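Local coordinates for protein SidF, inhibitor of growth family, member 3 (Legionella pneumophila subsp. pneumophila, PDB 4FYE) that probably removes a phosphate from phosphoinositide lipids of membranes, acting through its N-terminal phosphatase domain, at residues T294-Q307 / M383-Q397. The protein carries 1 engineered substitution. Numbering follows the deposited sequence.
Sequences TLINQEEVIQTLAQ and MMDAFDGSKAKITIQ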
loop_
_atom_site.group_PDB
_atom_site.type_symbol
_atom_site.label_atom_id
_atom_site.label_comp_id
_atom_site.label_asym_id
_atom_site.label_seq_id
_atom_site.Cartn_x
_atom_site.Cartn_y
_atom_site.Cartn_z
ATOM N N THR A 294 17.412 -1.908 4.790
ATOM C CA THR A 294 16.388 -1.919 3.824
ATOM C C THR A 294 16.345 -3.266 3.145
ATOM O O THR A 294 15.241 -3.748 2.809
ATOM C CB THR A 294 16.278 -0.644 2.904
ATOM O OG1 THR A 294 16.408 -0.971 1.519
ATOM C CG2 THR A 294 17.178 0.538 3.311
ATOM N N LEU A 295 17.526 -3.905 3.005
ATOM C CA LEU A 295 17.620 -5.274 2.532
ATOM C C LEU A 295 16.960 -6.255 3.542
ATOM O O LEU A 295 16.128 -7.090 3.191
ATOM C CB LEU A 295 19.066 -5.651 2.392
ATOM C CG LEU A 295 19.640 -6.529 1.289
ATOM C CD1 LEU A 295 20.498 -7.576 1.968
ATOM C CD2 LEU A 295 18.621 -7.190 0.402
ATOM N N ILE A 296 17.318 -6.140 4.800
ATOM C CA ILE A 296 16.662 -6.861 5.851
ATOM C C ILE A 296 15.099 -6.757 5.760
ATOM O O ILE A 296 14.387 -7.794 5.648
ATOM C CB ILE A 296 17.268 -6.421 7.188
ATOM C CG1 ILE A 296 18.649 -7.102 7.346
ATOM C CG2 ILE A 296 16.337 -6.750 8.336
ATOM C CD1 ILE A 296 19.527 -6.526 8.442
ATOM N N ASN A 297 14.572 -5.535 5.760
ATOM C CA ASN A 297 13.158 -5.317 5.516
ATOM C C ASN A 297 12.679 -5.815 4.173
ATOM O O ASN A 297 11.563 -6.333 4.093
ATOM C CB ASN A 297 12.873 -3.868 5.619
ATOM C CG ASN A 297 13.023 -3.367 7.017
ATOM O OD1 ASN A 297 13.159 -4.153 7.991
ATOM N ND2 ASN A 297 12.975 -2.042 7.150
ATOM N N GLN A 298 13.500 -5.706 3.117
ATOM C CA GLN A 298 13.138 -6.375 1.867
ATOM C C GLN A 298 12.875 -7.892 2.068
ATOM O O GLN A 298 11.946 -8.422 1.479
ATOM C CB GLN A 298 14.181 -6.191 0.774
ATOM C CG GLN A 298 13.625 -6.629 -0.575
ATOM C CD GLN A 298 12.331 -5.920 -0.942
ATOM O OE1 GLN A 298 12.168 -4.744 -0.636
ATOM N NE2 GLN A 298 11.434 -6.613 -1.657
ATOM N N GLU A 299 13.661 -8.600 2.880
ATOM C CA GLU A 299 13.315 -9.990 3.085
ATOM C C GLU A 299 11.986 -10.198 3.811
ATOM O O GLU A 299 11.208 -11.074 3.407
ATOM C CB GLU A 299 14.482 -10.943 3.485
ATOM C CG GLU A 299 15.080 -10.806 4.885
ATOM C CD GLU A 299 15.983 -11.993 5.298
ATOM O OE1 GLU A 299 16.070 -12.277 6.509
ATOM O OE2 GLU A 299 16.627 -12.660 4.465
ATOM N N GLU A 300 11.635 -9.312 4.738
ATOM C CA GLU A 300 10.340 -9.401 5.401
ATOM C C GLU A 300 9.230 -9.244 4.394
ATOM O O GLU A 300 8.255 -9.979 4.399
ATOM C CB GLU A 300 10.212 -8.376 6.511
ATOM C CG GLU A 300 8.936 -8.484 7.381
ATOM C CD GLU A 300 8.578 -7.190 8.154
ATOM O OE1 GLU A 300 7.384 -7.012 8.534
ATOM O OE2 GLU A 300 9.454 -6.311 8.377
ATOM N N VAL A 301 9.395 -8.295 3.487
ATOM C CA VAL A 301 8.453 -8.146 2.393
ATOM C C VAL A 301 8.292 -9.445 1.585
ATOM O O VAL A 301 7.200 -9.719 1.110
ATOM C CB VAL A 301 8.864 -6.961 1.457
ATOM C CG1 VAL A 301 8.118 -6.948 0.098
ATOM C CG2 VAL A 301 8.701 -5.674 2.201
ATOM N N ILE A 302 9.368 -10.208 1.389
ATOM C CA ILE A 302 9.260 -11.482 0.654
ATOM C C ILE A 302 8.457 -12.446 1.482
ATOM O O ILE A 302 7.589 -13.147 0.994
ATOM C CB ILE A 302 10.610 -12.088 0.304
ATOM C CG1 ILE A 302 11.417 -11.053 -0.471
ATOM C CG2 ILE A 302 10.437 -13.419 -0.454
ATOM C CD1 ILE A 302 12.468 -11.627 -1.365
ATOM N N GLN A 303 8.710 -12.444 2.766
ATOM C CA GLN A 303 7.985 -13.307 3.621
ATOM C C GLN A 303 6.474 -12.996 3.601
ATOM O O GLN A 303 5.640 -13.918 3.544
ATOM C CB GLN A 303 8.538 -13.191 5.030
ATOM C CG GLN A 303 7.878 -14.159 5.984
ATOM C CD GLN A 303 8.561 -14.195 7.309
ATOM O OE1 GLN A 303 8.129 -13.500 8.229
ATOM N NE2 GLN A 303 9.648 -14.966 7.416
ATOM N N THR A 304 6.120 -11.721 3.593
ATOM C CA THR A 304 4.708 -11.313 3.604
ATOM C C THR A 304 4.075 -11.630 2.231
ATOM O O THR A 304 2.935 -12.054 2.200
ATOM C CB THR A 304 4.616 -9.822 3.970
ATOM O OG1 THR A 304 5.311 -9.631 5.199
ATOM C CG2 THR A 304 3.147 -9.280 4.128
ATOM N N LEU A 305 4.783 -11.491 1.100
ATOM C CA LEU A 305 4.099 -11.856 -0.117
ATOM C C LEU A 305 3.827 -13.351 -0.209
ATOM O O LEU A 305 2.770 -13.792 -0.690
ATOM C CB LEU A 305 4.876 -11.407 -1.306
ATOM C CG LEU A 305 5.208 -9.924 -1.514
ATOM C CD1 LEU A 305 5.113 -9.619 -2.972
ATOM C CD2 LEU A 305 4.425 -8.856 -0.788
ATOM N N ALA A 306 4.734 -14.170 0.313
ATOM C CA ALA A 306 4.539 -15.626 0.247
ATOM C C ALA A 306 3.347 -16.039 1.083
ATOM O O ALA A 306 2.610 -16.925 0.694
ATOM C CB ALA A 306 5.781 -16.354 0.721
ATOM N N GLN A 307 3.164 -15.406 2.255
ATOM C CA GLN A 307 1.990 -15.689 3.148
ATOM C C GLN A 307 0.724 -15.268 2.423
ATOM O O GLN A 307 -0.262 -15.972 2.523
ATOM C CB GLN A 307 2.076 -14.970 4.559
ATOM C CG GLN A 307 1.232 -15.634 5.692
ATOM C CD GLN A 307 1.829 -16.938 6.277
ATOM O OE1 GLN A 307 3.001 -16.997 6.681
ATOM N NE2 GLN A 307 1.016 -17.984 6.360
ATOM N N MET A 383 17.785 -2.921 -3.485
ATOM C CA MET A 383 17.515 -4.140 -2.707
ATOM C C MET A 383 16.450 -5.073 -3.385
ATOM O O MET A 383 16.600 -6.287 -3.408
ATOM C CB MET A 383 17.225 -3.818 -1.226
ATOM C CG MET A 383 18.201 -2.850 -0.559
ATOM S SD MET A 383 19.989 -3.267 -0.534
ATOM C CE MET A 383 20.414 -3.301 -2.245
ATOM N N MET A 384 15.403 -4.498 -3.963
ATOM C CA MET A 384 14.492 -5.279 -4.785
ATOM C C MET A 384 15.236 -6.018 -5.883
ATOM O O MET A 384 14.992 -7.221 -6.101
ATOM C CB MET A 384 13.342 -4.416 -5.385
ATOM C CG MET A 384 12.289 -3.952 -4.371
ATOM S SD MET A 384 10.984 -2.981 -5.175
ATOM C CE MET A 384 10.433 -4.294 -6.234
ATOM N N ASP A 385 16.128 -5.318 -6.586
ATOM C CA ASP A 385 16.905 -5.960 -7.682
ATOM C C ASP A 385 17.986 -6.917 -7.157
ATOM O O ASP A 385 18.405 -7.831 -7.878
ATOM C CB ASP A 385 17.538 -4.928 -8.637
ATOM C CG ASP A 385 16.660 -4.601 -9.865
ATOM O OD1 ASP A 385 15.812 -5.437 -10.301
ATOM O OD2 ASP A 385 16.832 -3.466 -10.401
ATOM N N ALA A 386 18.442 -6.688 -5.923
ATOM C CA ALA A 386 19.400 -7.579 -5.236
ATOM C C ALA A 386 18.815 -8.957 -5.112
ATOM O O ALA A 386 19.512 -9.968 -5.391
ATOM C CB ALA A 386 19.707 -7.049 -3.843
ATOM N N PHE A 387 17.536 -9.013 -4.711
ATOM C CA PHE A 387 16.860 -10.310 -4.582
ATOM C C PHE A 387 16.314 -10.830 -5.895
ATOM O O PHE A 387 16.099 -12.047 -6.019
ATOM C CB PHE A 387 15.727 -10.267 -3.543
ATOM C CG PHE A 387 16.182 -10.510 -2.108
ATOM C CD1 PHE A 387 16.508 -11.816 -1.657
ATOM C CD2 PHE A 387 16.243 -9.459 -1.189
ATOM C CE1 PHE A 387 16.865 -12.059 -0.317
ATOM C CE2 PHE A 387 16.615 -9.709 0.155
ATOM C CZ PHE A 387 16.905 -11.015 0.592
ATOM N N ASP A 388 16.140 -9.942 -6.883
ATOM C CA ASP A 388 15.492 -10.334 -8.153
ATOM C C ASP A 388 16.134 -11.512 -8.834
ATOM O O ASP A 388 17.375 -11.591 -8.989
ATOM C CB ASP A 388 15.220 -9.157 -9.133
ATOM C CG ASP A 388 14.627 -9.639 -10.492
ATOM O OD1 ASP A 388 15.332 -10.373 -11.238
ATOM O OD2 ASP A 388 13.463 -9.351 -10.809
ATOM N N GLY A 389 15.269 -12.454 -9.208
ATOM C CA GLY A 389 15.646 -13.718 -9.851
ATOM C C GLY A 389 16.540 -14.642 -9.020
ATOM O O GLY A 389 17.307 -15.487 -9.586
ATOM N N SER A 390 16.491 -14.495 -7.694
ATOM C CA SER A 390 17.061 -15.550 -6.836
ATOM C C SER A 390 16.067 -15.960 -5.708
ATOM O O SER A 390 14.847 -15.697 -5.820
ATOM C CB SER A 390 18.407 -15.116 -6.309
ATOM O OG SER A 390 18.138 -14.284 -5.223
ATOM N N LYS A 391 16.576 -16.615 -4.657
ATOM C CA LYS A 391 15.733 -17.231 -3.611
ATOM C C LYS A 391 15.897 -16.458 -2.313
ATOM O O LYS A 391 16.934 -15.844 -2.140
ATOM C CB LYS A 391 16.182 -18.669 -3.355
ATOM C CG LYS A 391 15.674 -19.683 -4.361
ATOM C CD LYS A 391 16.130 -21.125 -4.072
ATOM C CE LYS A 391 17.425 -21.436 -4.806
ATOM N NZ LYS A 391 17.608 -22.897 -5.056
ATOM N N ALA A 392 14.905 -16.493 -1.408
ATOM C CA ALA A 392 15.123 -16.118 0.016
ATOM C C ALA A 392 14.576 -17.104 1.020
ATOM O O ALA A 392 13.498 -17.631 0.818
ATOM C CB ALA A 392 14.554 -14.750 0.312
ATOM N N LYS A 393 15.287 -17.310 2.127
ATOM C CA LYS A 393 14.852 -18.285 3.110
ATOM C C LYS A 393 13.917 -17.621 4.067
ATOM O O LYS A 393 14.283 -16.650 4.686
ATOM C CB LYS A 393 16.035 -18.905 3.817
ATOM C CG LYS A 393 16.958 -19.531 2.804
ATOM C CD LYS A 393 17.994 -20.500 3.357
ATOM C CE LYS A 393 18.601 -21.242 2.172
ATOM N NZ LYS A 393 19.693 -22.188 2.532
ATOM N N ILE A 394 12.709 -18.146 4.181
ATOM C CA ILE A 394 11.598 -17.418 4.801
ATOM C C ILE A 394 10.843 -18.315 5.771
ATOM O O ILE A 394 11.153 -19.464 5.854
ATOM C CB ILE A 394 10.701 -16.789 3.676
ATOM C CG1 ILE A 394 10.785 -15.333 3.867
ATOM C CG2 ILE A 394 9.290 -17.405 3.453
ATOM C CD1 ILE A 394 12.132 -14.878 3.377
ATOM N N THR A 395 9.889 -17.786 6.519
ATOM C CA THR A 395 9.109 -18.610 7.455
ATOM C C THR A 395 7.651 -18.485 7.055
ATOM O O THR A 395 7.216 -17.396 6.775
ATOM C CB THR A 395 9.284 -18.094 8.905
ATOM O OG1 THR A 395 10.581 -18.469 9.348
ATOM C CG2 THR A 395 8.283 -18.696 9.840
ATOM N N ILE A 396 6.903 -19.588 7.032
ATOM C CA ILE A 396 5.532 -19.546 6.626
ATOM C C ILE A 396 4.767 -20.030 7.827
ATOM O O ILE A 396 5.017 -21.141 8.306
ATOM C CB ILE A 396 5.280 -20.503 5.418
ATOM C CG1 ILE A 396 6.008 -19.997 4.155
ATOM C CG2 ILE A 396 3.786 -20.771 5.170
ATOM C CD1 ILE A 396 5.263 -18.939 3.452
ATOM N N GLN A 397 3.843 -19.204 8.302
ATOM C CA GLN A 397 2.878 -19.655 9.323
ATOM C C GLN A 397 1.887 -20.700 8.803
ATOM O O GLN A 397 1.111 -20.390 7.896
ATOM C CB GLN A 397 2.023 -18.481 9.752
ATOM C CG GLN A 397 2.690 -17.454 10.597
ATOM C CD GLN A 397 3.407 -18.110 11.735
ATOM O OE1 GLN A 397 4.648 -18.078 11.787
ATOM N NE2 GLN A 397 2.645 -18.769 12.628
#
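Phe-387 fits as a knob into a hole on helix 284-311 lined by Leu-295, Gln-298, Glu-299 and Ile-302. The knob joins two helices of a mixed alpha-beta fold; further along, the same helix packs on a sheet. The helix lies against the end of helix 373-387 and against strand 391-399, an outermost strand of a mixed four-stranded sheet. The axis of segment 294-307 runs at 46° to that of strand 391-397.

The hole is the tight, buried part. Ile-302 CD1 makes a CH-pi contact over one face of the Phe-387 ring, 4.2 Å from its centroid and offset toward the rim. The same methyl also meets Ala-392 CB. Leu-295 sends CD2 to Phe-387 CE2, while its CG packs on Met-383 SD at 3.8 Å. The Gln-298 chain turns at chi2 (55°), with CG near the ring and the amide near Met-384. That amide is held by Arg-273 and Glu-356. Glu-299 gives only CB to the ring, 3.8 Å from Phe-387 CZ; its carboxylate forms a salt bridge with Arg-213. Further along, Ile-394 CG1 lies against Gln-303 CB, and Ala-306 CB touches Ile-396 CD1 at 3.8 Å.

The link from Asp-388 to Lys-391 is the loose side; it makes no contact with segment 294-307. A type II turn from Phe-387 to Ser-390 starts this link, and its Gly-389 is exposed. Lys-391 and, on the strand, Lys-393 point away from the helix and are exposed too.

The far end, at partly exposed Gln-307 and Gln-397, is polar. The bend at chi2 (76°) of Gln-307 sets its amide beside the backbone of Gln-397. Both ends of this amide are used, which should fix its rotation. NE2 of Gln-307 donates to Gln-397 O at 2.9 Å, and Gln-397 N donates to a lone pair of Gln-307 OE1, also at 2.9 Å.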